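Local coordinates for protein endoglucanase family 5 (Clostridium acetobutylicum ATCC 824, PDB 6PZ7) that probably hydrolyses internal beta-1,4-glycosidic bonds of cellulose and related plant polysaccharides as a broad-specificity endoglucanase of glycoside hydrolase family 5, subfamily 4, at residues F287-A292 with I297-W302; Q10-D15 with R215-L220; G249-I254 with V265-F270; S279-L284 with Y314-R319; A51-V56 with L322-P327. All blocks are in the same frame, centred on the assembly; numbering follows the deposited sequence. Where two conformers were deposited one is given.

In the fold
Contacts 1, 2 and 3 are buried in the eight-stranded TIM barrel, and their strands 298-303, 216-221 and 265-270 belong to its one closed sheet. Contacts 1 and 3 pack helices against the outside of neighbouring strands, their centres about 8 Å apart; contact 2 sets the N-terminal helix 9-16 against a strand at the barrel's floor. Contacts 2 and 3 are wholly aliphatic, whereas contact 1 adds a backbone bond and a bridging water. Contact 4, with a hydrated arginine, and contact 5, a partly buried tryptophan, lie farther out, where strands 317-318 and 323-324 pair as a small hairpin. Contacts 1 and 4 share helix 278-294.

Contact 1 of 5, residues F287-A292 with I297-W302; sequences FYVSDA and ITTVWW
In the beta-alpha-beta unit of the TIM barrel built from strand 265-270, helix 278-294 and strand 298-303, A292 and T299 face each other across a helix and strand that run nearly antiparallel, at 154° with axes 8.2 Å apart. T299 uses both branches. Its methyl, CG2, placed anti to the carbonyl carbon, meets A292 CB at 3.8 Å and approaches the Y288 ring obliquely, 3.9 Å from Y288 CE2. The hydroxyl branch diverges toward V289, whose CG2 lies 3.6 Å from T299 OG1. The Y288 ring also touches I267 and meets the ring of F270, while its OH is hydrogen-bonded to M222 O and is thereby held on the barrel side of the helix. Where the chain turns back from helix to strand, I297 CB packs on A292 CB at 4.1 Å. A single water ties the two backbones together, donating to V289 O at 2.9 Å and to I297 O at 2.8 Å. The turn itself is closed by I297 N donating to A292 O, 2.9 Å long and fairly straight at 164°, with the nitrogen well above the carbonyl plane.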
# COMPACT_ATOMS: atom_id res chain seq x y z
N PHE A 287 4.31 11.44 15.91
CA PHE A 287 5.30 12.24 15.20
C PHE A 287 5.32 11.90 13.72
O PHE A 287 5.37 12.80 12.88
CB PHE A 287 6.69 12.04 15.81
CG PHE A 287 7.72 12.94 15.21
CD1 PHE A 287 7.85 14.25 15.62
CD2 PHE A 287 8.54 12.49 14.19
CE1 PHE A 287 8.79 15.08 15.04
CE2 PHE A 287 9.48 13.34 13.61
CZ PHE A 287 9.59 14.62 14.03
N TYR A 288 5.23 10.61 13.38
CA TYR A 288 5.28 10.19 11.99
C TYR A 288 4.14 10.81 11.21
O TYR A 288 4.35 11.44 10.17
CB TYR A 288 5.26 8.66 11.95
CG TYR A 288 5.64 7.95 10.68
CD1 TYR A 288 6.50 6.87 10.73
CD2 TYR A 288 5.13 8.32 9.45
CE1 TYR A 288 6.85 6.14 9.56
CE2 TYR A 288 5.47 7.62 8.27
CZ TYR A 288 6.33 6.55 8.34
OH TYR A 288 6.61 5.89 7.15
N VAL A 289 2.90 10.64 11.69
CA VAL A 289 1.75 11.14 10.95
C VAL A 289 1.78 12.66 10.88
O VAL A 289 1.49 13.24 9.82
CB VAL A 289 0.44 10.58 11.54
CG1 VAL A 289 -0.76 11.24 10.90
CG2 VAL A 289 0.39 9.08 11.44
N SER A 290 2.11 13.35 11.98
CA SER A 290 2.06 14.81 11.96
C SER A 290 3.17 15.38 11.09
O SER A 290 2.93 16.32 10.33
CB SER A 290 2.11 15.36 13.38
OG SER A 290 3.32 15.04 14.02
N ASP A 291 4.37 14.84 11.18
CA ASP A 291 5.46 15.35 10.34
C ASP A 291 5.22 15.02 8.87
O ASP A 291 5.45 15.86 7.98
CB ASP A 291 6.79 14.76 10.82
CG ASP A 291 7.99 15.53 10.33
OD1 ASP A 291 7.84 16.71 9.95
OD2 ASP A 291 9.08 14.96 10.34
N ALA A 292 4.73 13.82 8.58
CA ALA A 292 4.38 13.49 7.20
C ALA A 292 3.35 14.47 6.64
O ALA A 292 3.51 14.97 5.53
CB ALA A 292 3.89 12.04 7.12
N ILE A 297 2.36 14.44 2.94
CA ILE A 297 2.37 12.99 2.75
C ILE A 297 1.31 12.34 3.63
O ILE A 297 1.26 12.58 4.84
CB ILE A 297 3.75 12.42 3.08
CG1 ILE A 297 4.86 13.04 2.21
CG2 ILE A 297 3.74 10.91 2.95
CD1 ILE A 297 6.25 12.86 2.76
N THR A 298 0.45 11.52 3.02
CA THR A 298 -0.54 10.71 3.73
C THR A 298 0.02 9.32 3.99
O THR A 298 0.71 8.75 3.13
CB THR A 298 -1.82 10.65 2.92
OG1 THR A 298 -2.39 11.96 3.00
CG2 THR A 298 -2.80 9.64 3.42
N THR A 299 -0.32 8.75 5.15
CA THR A 299 0.20 7.47 5.62
C THR A 299 -0.94 6.49 5.82
O THR A 299 -2.09 6.88 6.06
CB THR A 299 0.95 7.65 6.97
OG1 THR A 299 0.04 7.94 8.04
CG2 THR A 299 2.03 8.73 6.88
N VAL A 300 -0.61 5.20 5.74
CA VAL A 300 -1.58 4.11 5.83
C VAL A 300 -0.98 3.01 6.72
O VAL A 300 0.04 2.41 6.36
CB VAL A 300 -1.94 3.55 4.45
CG1 VAL A 300 -3.08 2.53 4.57
CG2 VAL A 300 -2.31 4.65 3.46
N TRP A 301 -1.57 2.79 7.89
CA TRP A 301 -1.07 1.81 8.86
C TRP A 301 -1.24 0.38 8.36
O TRP A 301 -2.31 0.03 7.86
CB TRP A 301 -1.84 1.97 10.19
CG TRP A 301 -1.34 1.05 11.28
CD1 TRP A 301 -1.74 -0.22 11.50
CD2 TRP A 301 -0.34 1.33 12.25
NE1 TRP A 301 -1.04 -0.76 12.55
CE2 TRP A 301 -0.19 0.18 13.03
CE3 TRP A 301 0.43 2.47 12.56
CZ2 TRP A 301 0.69 0.13 14.10
CZ3 TRP A 301 1.29 2.41 13.63
CH2 TRP A 301 1.42 1.25 14.37
N TRP A 302 -0.21 -0.44 8.50
CA TRP A 302 -0.31 -1.87 8.18
C TRP A 302 -0.89 -2.65 9.36
O TRP A 302 -0.27 -2.76 10.41
CB TRP A 302 1.07 -2.44 7.82
CG TRP A 302 1.00 -3.90 7.46
CD1 TRP A 302 1.40 -4.96 8.23
CD2 TRP A 302 0.41 -4.46 6.28
NE1 TRP A 302 1.10 -6.13 7.60
CE2 TRP A 302 0.50 -5.86 6.40
CE3 TRP A 302 -0.18 -3.92 5.15
CZ2 TRP A 302 0.03 -6.73 5.40
CZ3 TRP A 302 -0.64 -4.79 4.15
CH2 TRP A 302 -0.52 -6.17 4.29
O HOH W 1 0.18 12.21 7.45

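Contact 2 of 5, residues Q10-D15 with R215-L220; sequences QQIVND and RVIVSL
V13 of helix 9-16 and I217 of strand 216-221 point at one another, and their side chains lie alongside each other, heading opposite ways, rather than meeting end on. One methyl of the valine does the touching: V13 CG2 settles along the flank of the isoleucine, 3.9 Å from I217 CD1, 4.0 Å from I217 CG2 and 4.1 Å from I217 CG1, so one methyl meets three carbons of the isoleucine. The V13 torsion makes this possible by placing CG1 anti to the backbone N (chi1 169°), which leaves CG2 to meet the isoleucine while CG1 packs near V265 O. I217 has CG1 anti to its carbonyl carbon, which carries CD1 out to the helix. There the same I217 CD1 gains a second, looser neighbour from the residue preceding V13, at 4.4 Å from I12 CG2. The contact is thus a small aliphatic cluster in the barrel's floor. Helix 9-16 lies at the N-terminal ends of the strands: V13 also touches V266 of strand 265-270, its carbonyl oxygen accepts a hydrogen bond from T298 OG1 of strand 298-303, and I12 packs on F189. I217 also touches M191 of strand 190-193, so the helix covers the start of strands 216-221 and 265-270 and the loop leading into strand 190-193.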
# COMPACT_ATOMS: atom_id res chain seq x y z
N GLN A 10 -2.40 16.07 -5.53
CA GLN A 10 -2.07 16.46 -4.17
C GLN A 10 -3.33 16.70 -3.35
O GLN A 10 -3.40 16.37 -2.16
CB GLN A 10 -1.15 17.69 -4.15
CG GLN A 10 -0.69 18.12 -2.75
CD GLN A 10 0.17 17.06 -2.05
OE1 GLN A 10 1.19 16.62 -2.60
NE2 GLN A 10 -0.22 16.67 -0.85
N GLN A 11 -4.37 17.27 -3.97
CA GLN A 11 -5.65 17.43 -3.28
C GLN A 11 -6.24 16.08 -2.89
O GLN A 11 -6.77 15.91 -1.78
CB GLN A 11 -6.62 18.22 -4.15
CG GLN A 11 -6.26 19.71 -4.20
CD GLN A 11 -7.16 20.46 -5.18
OE1 GLN A 11 -7.48 19.95 -6.28
NE2 GLN A 11 -7.54 21.65 -4.84
N ILE A 12 -6.10 15.08 -3.77
CA ILE A 12 -6.56 13.72 -3.45
C ILE A 12 -5.79 13.18 -2.25
O ILE A 12 -6.37 12.63 -1.31
CB ILE A 12 -6.41 12.79 -4.68
CG1 ILE A 12 -7.42 13.14 -5.77
CG2 ILE A 12 -6.55 11.32 -4.30
CD1 ILE A 12 -8.86 12.76 -5.49
N VAL A 13 -4.45 13.27 -2.30
CA VAL A 13 -3.64 12.76 -1.19
C VAL A 13 -4.03 13.42 0.13
O VAL A 13 -4.18 12.76 1.16
CB VAL A 13 -2.14 12.94 -1.51
CG1 VAL A 13 -1.26 12.67 -0.31
CG2 VAL A 13 -1.75 11.98 -2.64
N ASN A 14 -4.24 14.74 0.12
CA ASN A 14 -4.64 15.40 1.35
C ASN A 14 -6.00 14.91 1.81
O ASN A 14 -6.23 14.71 3.01
CB ASN A 14 -4.66 16.91 1.11
CG ASN A 14 -3.29 17.50 0.93
OD1 ASN A 14 -2.29 16.86 1.26
ND2 ASN A 14 -3.23 18.71 0.40
N ASP A 15 -6.93 14.72 0.89
CA ASP A 15 -8.28 14.29 1.23
C ASP A 15 -8.28 12.88 1.81
O ASP A 15 -9.12 12.54 2.66
CB ASP A 15 -9.17 14.39 -0.01
CG ASP A 15 -10.65 14.48 0.31
OD1 ASP A 15 -10.99 15.22 1.27
OD2 ASP A 15 -11.49 13.92 -0.41
N ARG A 215 -2.08 12.36 -12.84
CA ARG A 215 -2.93 11.68 -11.88
C ARG A 215 -2.27 10.46 -11.27
O ARG A 215 -2.95 9.59 -10.71
CB ARG A 215 -4.27 11.35 -12.52
CG ARG A 215 -5.09 12.60 -12.83
CD ARG A 215 -6.54 12.28 -13.06
NE ARG A 215 -7.35 13.47 -13.36
CZ ARG A 215 -7.50 13.96 -14.57
NH1 ARG A 215 -6.90 13.41 -15.62
NH2 ARG A 215 -8.27 15.04 -14.74
N VAL A 216 -0.94 10.37 -11.37
CA VAL A 216 -0.17 9.31 -10.73
C VAL A 216 0.48 9.81 -9.45
O VAL A 216 1.05 10.92 -9.42
CB VAL A 216 0.86 8.71 -11.71
CG1 VAL A 216 1.87 7.81 -10.97
CG2 VAL A 216 0.16 7.92 -12.80
N ILE A 217 0.36 9.01 -8.40
CA ILE A 217 0.90 9.25 -7.07
C ILE A 217 1.99 8.21 -6.81
O ILE A 217 1.81 7.05 -7.18
CB ILE A 217 -0.25 9.09 -6.07
CG1 ILE A 217 -1.33 10.15 -6.27
CG2 ILE A 217 0.25 9.09 -4.62
CD1 ILE A 217 -2.71 9.78 -5.71
N VAL A 218 3.06 8.59 -6.14
CA VAL A 218 4.11 7.63 -5.78
C VAL A 218 3.71 6.87 -4.53
O VAL A 218 3.28 7.48 -3.54
CB VAL A 218 5.46 8.35 -5.60
CG1 VAL A 218 6.53 7.40 -5.10
CG2 VAL A 218 5.89 8.99 -6.91
N SER A 219 3.92 5.55 -4.55
CA SER A 219 3.73 4.69 -3.39
C SER A 219 5.07 4.27 -2.79
O SER A 219 5.92 3.69 -3.48
CB SER A 219 3.00 3.42 -3.85
OG SER A 219 2.93 2.50 -2.77
N LEU A 220 5.23 4.54 -1.49
CA LEU A 220 6.41 4.14 -0.73
C LEU A 220 5.97 3.44 0.54
O LEU A 220 4.90 3.74 1.08
CB LEU A 220 7.29 5.35 -0.37
CG LEU A 220 7.76 6.20 -1.55
CD1 LEU A 220 8.42 7.47 -1.02
CD2 LEU A 220 8.71 5.43 -2.45

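Contact 3 of 5, residues G249-I254 with V265-F270; sequences GQLNAI and VVIGQF. Unlike the reference sequence in segment 265-270: Q269 (reference Glu).
L251 and I254, one helical turn apart on helix 241-259, turn the same face to V265 and I267 of strand 265-270. The helix runs at 137° to the strand, with the two axes 11.4 Å apart, a gap bridged by aliphatic side chains. L251 comes first: its bond from the backbone does not aim at the strand, but its branched end swings in, and L251 CD2 meets I267 CD1 at 3.8 Å, the two side chains lying roughly perpendicular. I254 points toward the strand and divides its branches between two residues there. With CG1 anti to the carbonyl carbon (chi1 -62°), CG2 falls anti to the backbone N; I254 CG2 sits in the fork of the valine, 3.9 Å from V265 CG1 and 4.0 Å from V265 CG2. The other branch meets I267 at a slant, I254 CD1 lying 4.2 Å from I267 CD1. I267 CD1 is thereby shared by both helix residues, which meet it from the helix side. This is the outer, helix-facing layer of the barrel; farther along the same strand Q269, a glutamate in the reference sequence, is hydrogen-bonded to R57. Around the contact, I254 and V265 both reach L220 of strand 216-221, while L251 touches D291 and I267 touches Y288, both on helix 278-294, so helix 241-259 packs over two adjacent strands and beside the next helix.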
# COMPACT_ATOMS: atom_id res chain seq x y z
N GLY A 249 14.41 13.33 9.05
CA GLY A 249 15.33 13.26 7.92
C GLY A 249 14.80 12.35 6.82
O GLY A 249 14.92 12.67 5.62
N GLN A 250 14.23 11.20 7.18
CA GLN A 250 13.71 10.28 6.17
C GLN A 250 12.51 10.89 5.46
O GLN A 250 12.41 10.82 4.22
CB GLN A 250 13.34 8.96 6.85
CG GLN A 250 14.52 8.14 7.34
CD GLN A 250 14.10 7.06 8.27
OE1 GLN A 250 13.25 7.25 9.14
NE2 GLN A 250 14.69 5.89 8.10
N LEU A 251 11.61 11.52 6.20
CA LEU A 251 10.45 12.15 5.58
C LEU A 251 10.86 13.34 4.73
O LEU A 251 10.30 13.56 3.65
CB LEU A 251 9.41 12.52 6.64
CG LEU A 251 8.76 11.35 7.36
CD1 LEU A 251 8.01 11.84 8.58
CD2 LEU A 251 7.81 10.62 6.42
N ASN A 252 11.88 14.09 5.17
CA ASN A 252 12.34 15.23 4.39
C ASN A 252 12.97 14.78 3.08
O ASN A 252 12.86 15.50 2.07
CB ASN A 252 13.30 16.06 5.23
CG ASN A 252 13.34 17.48 4.78
OD1 ASN A 252 12.31 18.06 4.42
ND2 ASN A 252 14.53 18.07 4.79
N ALA A 253 13.65 13.64 3.05
CA ALA A 253 14.18 13.14 1.79
C ALA A 253 13.07 12.86 0.79
O ALA A 253 13.21 13.16 -0.41
CB ALA A 253 15.03 11.89 2.01
N ILE A 254 11.96 12.28 1.24
CA ILE A 254 10.80 12.02 0.38
C ILE A 254 10.19 13.33 -0.08
O ILE A 254 9.88 13.51 -1.27
CB ILE A 254 9.78 11.15 1.12
CG1 ILE A 254 10.37 9.79 1.49
CG2 ILE A 254 8.53 11.01 0.30
CD1 ILE A 254 9.53 8.99 2.51
N VAL A 265 2.91 11.84 -2.88
CA VAL A 265 3.35 10.58 -2.30
C VAL A 265 2.35 10.12 -1.25
O VAL A 265 1.92 10.91 -0.40
CB VAL A 265 4.74 10.75 -1.62
CG1 VAL A 265 5.16 9.46 -0.90
CG2 VAL A 265 5.79 11.17 -2.63
N VAL A 266 2.04 8.83 -1.27
CA VAL A 266 1.37 8.14 -0.18
C VAL A 266 2.33 7.08 0.36
O VAL A 266 2.83 6.24 -0.40
CB VAL A 266 0.05 7.49 -0.65
CG1 VAL A 266 -0.52 6.54 0.38
CG2 VAL A 266 -0.96 8.58 -1.02
N ILE A 267 2.53 7.10 1.67
CA ILE A 267 3.23 6.02 2.37
C ILE A 267 2.16 4.97 2.67
O ILE A 267 1.41 5.06 3.65
CB ILE A 267 3.98 6.51 3.60
CG1 ILE A 267 5.13 7.43 3.17
CG2 ILE A 267 4.49 5.33 4.41
CD1 ILE A 267 5.86 8.13 4.31
N GLY A 268 2.05 3.97 1.78
CA GLY A 268 0.95 3.04 1.83
C GLY A 268 1.08 1.95 2.85
O GLY A 268 0.10 1.22 3.09
N GLN A 269 2.25 1.80 3.48
CA GLN A 269 2.45 0.95 4.64
C GLN A 269 3.45 1.62 5.57
O GLN A 269 4.57 1.97 5.16
CB GLN A 269 2.99 -0.43 4.30
CG GLN A 269 2.08 -1.25 3.37
CD GLN A 269 2.53 -2.66 3.08
OE1 GLN A 269 2.02 -3.29 2.12
NE2 GLN A 269 3.49 -3.14 3.78
N PHE A 270 3.08 1.70 6.85
CA PHE A 270 4.00 1.97 7.96
C PHE A 270 3.39 1.28 9.17
O PHE A 270 2.25 0.83 9.14
CB PHE A 270 4.25 3.45 8.19
CG PHE A 270 3.18 4.19 8.98
CD1 PHE A 270 1.88 4.30 8.56
CD2 PHE A 270 3.53 4.82 10.18
CE1 PHE A 270 0.92 4.97 9.29
CE2 PHE A 270 2.57 5.52 10.91
CZ PHE A 270 1.28 5.59 10.45

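Contact 4 of 5, residues S279-L284 with Y314-R319; sequences SSRASL and YGILDR
R281 has the most surface buried here, 41 Å² against 16 Å² for I316 and 12 Å² for Y314, and its guanidinium reaches from helix 278-294 toward Y314, G315 and I316 in the chain that leads to the hairpin strand 317-318. The side chain leaves the helix extended and bends only at chi3 (72°), which brings NH2 foremost. That nitrogen is gripped by two acceptors: S272 O, and a water 2.9 Å from R281 NH2 that in turn donates to G315 O at 2.7 Å. The polar link between the segments is thus relayed by the water. I316 supplies the apolar side, its CG2 lying 4.1 Å from R281 NH2 and oblique to the guanidinium plane. The Y314 carbonyl oxygen sits at the edge of that group, near its plane but long, with Y314 O 4.4 Å from R281 NH2; this oxygen accepts a hydrogen bond from W301 NE1 instead. The Y314 side chain leaves its backbone pointing away from the helix, so the carbonyl and not the ring is the part of the tyrosine that comes nearest the arginine. A cation-pi contact with F326 adds to what holds R281. Helix 327-334 packs on both partners, its L329 touching R281 and I316; F228 of helix 226-229 also touches R281, and strand 317-318 runs on to pair with strand 323-324.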
# COMPACT_ATOMS: atom_id res chain seq x y z
N SER A 279 3.01 3.00 24.57
CA SER A 279 3.34 4.41 24.69
C SER A 279 4.39 4.82 23.66
O SER A 279 4.28 5.88 23.03
CB SER A 279 3.86 4.69 26.10
OG SER A 279 2.89 4.33 27.05
N SER A 280 5.44 4.02 23.53
CA SER A 280 6.46 4.32 22.51
C SER A 280 5.88 4.25 21.11
O SER A 280 6.23 5.06 20.24
CB SER A 280 7.63 3.34 22.63
OG SER A 280 8.49 3.66 23.73
N ARG A 281 5.08 3.23 20.85
CA ARG A 281 4.48 3.10 19.53
C ARG A 281 3.60 4.30 19.21
O ARG A 281 3.60 4.78 18.07
CB ARG A 281 3.65 1.81 19.46
CG ARG A 281 4.46 0.52 19.61
CD ARG A 281 3.57 -0.70 19.73
NE ARG A 281 2.92 -1.03 18.46
CZ ARG A 281 1.88 -1.84 18.34
NH1 ARG A 281 1.27 -2.32 19.42
NH2 ARG A 281 1.42 -2.14 17.13
N ALA A 282 2.85 4.80 20.19
CA ALA A 282 2.01 5.98 20.01
C ALA A 282 2.85 7.23 19.82
O ALA A 282 2.51 8.08 19.00
CB ALA A 282 1.05 6.13 21.20
N SER A 283 3.94 7.37 20.57
CA SER A 283 4.82 8.52 20.36
C SER A 283 5.38 8.54 18.94
O SER A 283 5.38 9.57 18.26
CB SER A 283 5.97 8.49 21.36
OG SER A 283 5.55 8.71 22.70
N LEU A 284 5.77 7.38 18.44
CA LEU A 284 6.27 7.27 17.07
C LEU A 284 5.18 7.64 16.09
O LEU A 284 5.39 8.43 15.16
CB LEU A 284 6.80 5.85 16.80
CG LEU A 284 7.07 5.53 15.32
CD1 LEU A 284 8.10 6.46 14.71
CD2 LEU A 284 7.53 4.08 15.21
N TYR A 314 1.42 -6.55 13.94
CA TYR A 314 1.10 -5.18 13.58
C TYR A 314 -0.37 -4.82 13.80
O TYR A 314 -0.75 -3.64 13.62
CB TYR A 314 1.43 -4.94 12.08
CG TYR A 314 2.89 -4.95 11.75
CD1 TYR A 314 3.65 -3.82 11.94
CD2 TYR A 314 3.50 -6.06 11.19
CE1 TYR A 314 4.99 -3.80 11.63
CE2 TYR A 314 4.85 -6.05 10.83
CZ TYR A 314 5.57 -4.91 11.09
OH TYR A 314 6.94 -4.82 10.78
N GLY A 315 -1.21 -5.77 14.17
CA GLY A 315 -2.63 -5.51 14.28
C GLY A 315 -2.96 -4.57 15.42
O GLY A 315 -2.44 -4.70 16.52
N ILE A 316 -3.91 -3.68 15.18
CA ILE A 316 -4.40 -2.76 16.20
C ILE A 316 -5.90 -2.88 16.43
O ILE A 316 -6.38 -2.45 17.50
CB ILE A 316 -3.95 -1.29 15.94
CG1 ILE A 316 -4.47 -0.79 14.61
CG2 ILE A 316 -2.42 -1.22 16.00
CD1 ILE A 316 -4.12 0.69 14.30
N LEU A 317 -6.65 -3.45 15.48
CA LEU A 317 -8.06 -3.79 15.64
C LEU A 317 -8.19 -5.29 15.89
O LEU A 317 -7.58 -6.09 15.14
CB LEU A 317 -8.83 -3.42 14.37
CG LEU A 317 -10.32 -3.77 14.34
CD1 LEU A 317 -11.09 -3.02 15.39
CD2 LEU A 317 -10.90 -3.51 12.97
N ASP A 318 -8.95 -5.70 16.89
CA ASP A 318 -9.36 -7.09 17.02
C ASP A 318 -10.64 -7.21 16.20
O ASP A 318 -11.70 -6.71 16.60
CB ASP A 318 -9.58 -7.47 18.49
CG ASP A 318 -10.03 -8.91 18.66
OD1 ASP A 318 -10.63 -9.52 17.75
OD2 ASP A 318 -9.87 -9.44 19.81
N ARG A 319 -10.52 -7.85 15.03
CA ARG A 319 -11.64 -7.91 14.10
C ARG A 319 -12.73 -8.84 14.60
O ARG A 319 -13.90 -8.67 14.21
CB ARG A 319 -11.16 -8.42 12.76
CG ARG A 319 -10.13 -7.52 12.12
CD ARG A 319 -9.68 -8.04 10.78
NE ARG A 319 -8.44 -7.43 10.35
CZ ARG A 319 -7.79 -7.77 9.25
NH1 ARG A 319 -8.33 -8.64 8.41
NH2 ARG A 319 -6.60 -7.25 9.00
O HOH W 2 0.15 -4.71 17.39

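Contact 5 of 5, residues A51-V56 with L322-P327; sequences AGFNTV and LTWVFP
W324, from the short hairpin strand 323-324, brings the CZ2 and CH2 atoms of its indole up to A51 and F53, where helix 42-51 gives way to strand 55-58. A51 CB is the nearest approach, 3.6 Å from W324 CZ2 and 4.0 Å from W324 CE2, coming in obliquely to the indole. Beside it F53 CE1 touches W324 CH2 at 3.9 Å, also obliquely, the two aromatic side chains reaching past one another from opposing segments. In the next shell, a Schellman motif ends the helix at G52, whose positive phi of 113° turns the chain so that A51 and F53 both face the indole. On the opposite segment, L322 and T323 form a G1 beta bulge facing D318, and V325 N is bonded to I316 O, which together set the hairpin just ahead of F326, the N-cap residue of helix 327-334. Outward from these, K47 and I48 of helix 42-51 touch W324, I333 and V334 of helix 327-334 touch F53, and F53 also meets W20 of strand 19-22, so the C-terminal helix and hairpin pack beside helix 42-51 and the first two barrel strands, 19-22 and 55-58.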
# COMPACT_ATOMS: atom_id res chain seq x y z
N ALA A 51 -13.49 5.43 13.70
CA ALA A 51 -12.29 5.88 14.39
C ALA A 51 -11.72 7.15 13.77
O ALA A 51 -10.95 7.86 14.42
CB ALA A 51 -11.22 4.79 14.39
N GLY A 52 -12.05 7.46 12.52
CA GLY A 52 -11.59 8.68 11.87
C GLY A 52 -10.63 8.47 10.71
O GLY A 52 -10.11 9.45 10.18
N PHE A 53 -10.36 7.24 10.31
CA PHE A 53 -9.64 7.02 9.08
C PHE A 53 -10.49 7.47 7.91
O PHE A 53 -11.72 7.41 7.98
CB PHE A 53 -9.32 5.53 8.93
CG PHE A 53 -8.32 5.01 9.91
CD1 PHE A 53 -8.75 4.38 11.08
CD2 PHE A 53 -6.97 5.12 9.68
CE1 PHE A 53 -7.85 3.86 11.97
CE2 PHE A 53 -6.03 4.62 10.58
CZ PHE A 53 -6.48 3.99 11.73
N ASN A 54 -9.84 7.91 6.82
CA ASN A 54 -10.57 8.23 5.59
C ASN A 54 -10.14 7.41 4.39
O ASN A 54 -10.66 7.65 3.29
CB ASN A 54 -10.56 9.73 5.24
CG ASN A 54 -11.73 10.12 4.36
OD1 ASN A 54 -12.85 9.68 4.59
ND2 ASN A 54 -11.48 10.97 3.37
N THR A 55 -9.28 6.42 4.57
CA THR A 55 -8.80 5.54 3.51
C THR A 55 -8.65 4.13 4.06
O THR A 55 -8.14 3.95 5.19
CB THR A 55 -7.41 6.00 3.01
OG1 THR A 55 -7.51 7.29 2.44
CG2 THR A 55 -6.84 5.07 1.96
N VAL A 56 -9.06 3.13 3.28
CA VAL A 56 -8.70 1.74 3.51
C VAL A 56 -7.94 1.24 2.30
O VAL A 56 -8.42 1.35 1.17
CB VAL A 56 -9.95 0.88 3.79
CG1 VAL A 56 -9.55 -0.57 3.90
CG2 VAL A 56 -10.62 1.35 5.07
N LEU A 322 -14.48 -6.75 17.39
CA LEU A 322 -14.67 -5.37 17.00
C LEU A 322 -14.16 -4.40 18.07
O LEU A 322 -14.85 -3.45 18.44
CB LEU A 322 -16.14 -5.08 16.65
CG LEU A 322 -16.69 -5.91 15.47
CD1 LEU A 322 -18.18 -5.64 15.29
CD2 LEU A 322 -15.95 -5.61 14.17
N THR A 323 -12.93 -4.64 18.56
CA THR A 323 -12.35 -3.86 19.66
C THR A 323 -10.99 -3.31 19.24
O THR A 323 -10.13 -4.07 18.78
CB THR A 323 -12.17 -4.76 20.89
OG1 THR A 323 -13.42 -5.29 21.35
CG2 THR A 323 -11.46 -4.03 22.05
N TRP A 324 -10.75 -2.02 19.46
CA TRP A 324 -9.39 -1.49 19.30
C TRP A 324 -8.54 -1.96 20.47
O TRP A 324 -8.84 -1.69 21.62
CB TRP A 324 -9.40 0.04 19.24
CG TRP A 324 -10.09 0.57 18.01
CD1 TRP A 324 -11.30 1.19 17.97
CD2 TRP A 324 -9.61 0.52 16.67
NE1 TRP A 324 -11.60 1.54 16.67
CE2 TRP A 324 -10.58 1.14 15.86
CE3 TRP A 324 -8.45 0.02 16.08
CZ2 TRP A 324 -10.42 1.25 14.47
CZ3 TRP A 324 -8.29 0.15 14.72
CH2 TRP A 324 -9.28 0.76 13.92
N VAL A 325 -7.45 -2.66 20.17
CA VAL A 325 -6.59 -3.29 21.17
C VAL A 325 -5.68 -2.27 21.83
O VAL A 325 -5.34 -2.42 23.00
CB VAL A 325 -5.76 -4.43 20.51
CG1 VAL A 325 -4.80 -5.04 21.54
CG2 VAL A 325 -6.68 -5.51 19.90
N PHE A 326 -5.25 -1.27 21.07
CA PHE A 326 -4.25 -0.28 21.49
C PHE A 326 -4.90 1.09 21.32
O PHE A 326 -4.68 1.77 20.31
CB PHE A 326 -2.95 -0.42 20.69
CG PHE A 326 -2.33 -1.78 20.81
CD1 PHE A 326 -1.70 -2.18 21.97
CD2 PHE A 326 -2.43 -2.66 19.77
CE1 PHE A 326 -1.18 -3.49 22.05
CE2 PHE A 326 -1.89 -3.92 19.87
CZ PHE A 326 -1.28 -4.32 20.97
N PRO A 327 -5.76 1.50 22.25
CA PRO A 327 -6.58 2.70 22.02
C PRO A 327 -5.78 3.98 21.98
O PRO A 327 -6.17 4.91 21.25
CB PRO A 327 -7.58 2.67 23.20
CG PRO A 327 -6.89 1.85 24.26
CD PRO A 327 -6.12 0.81 23.49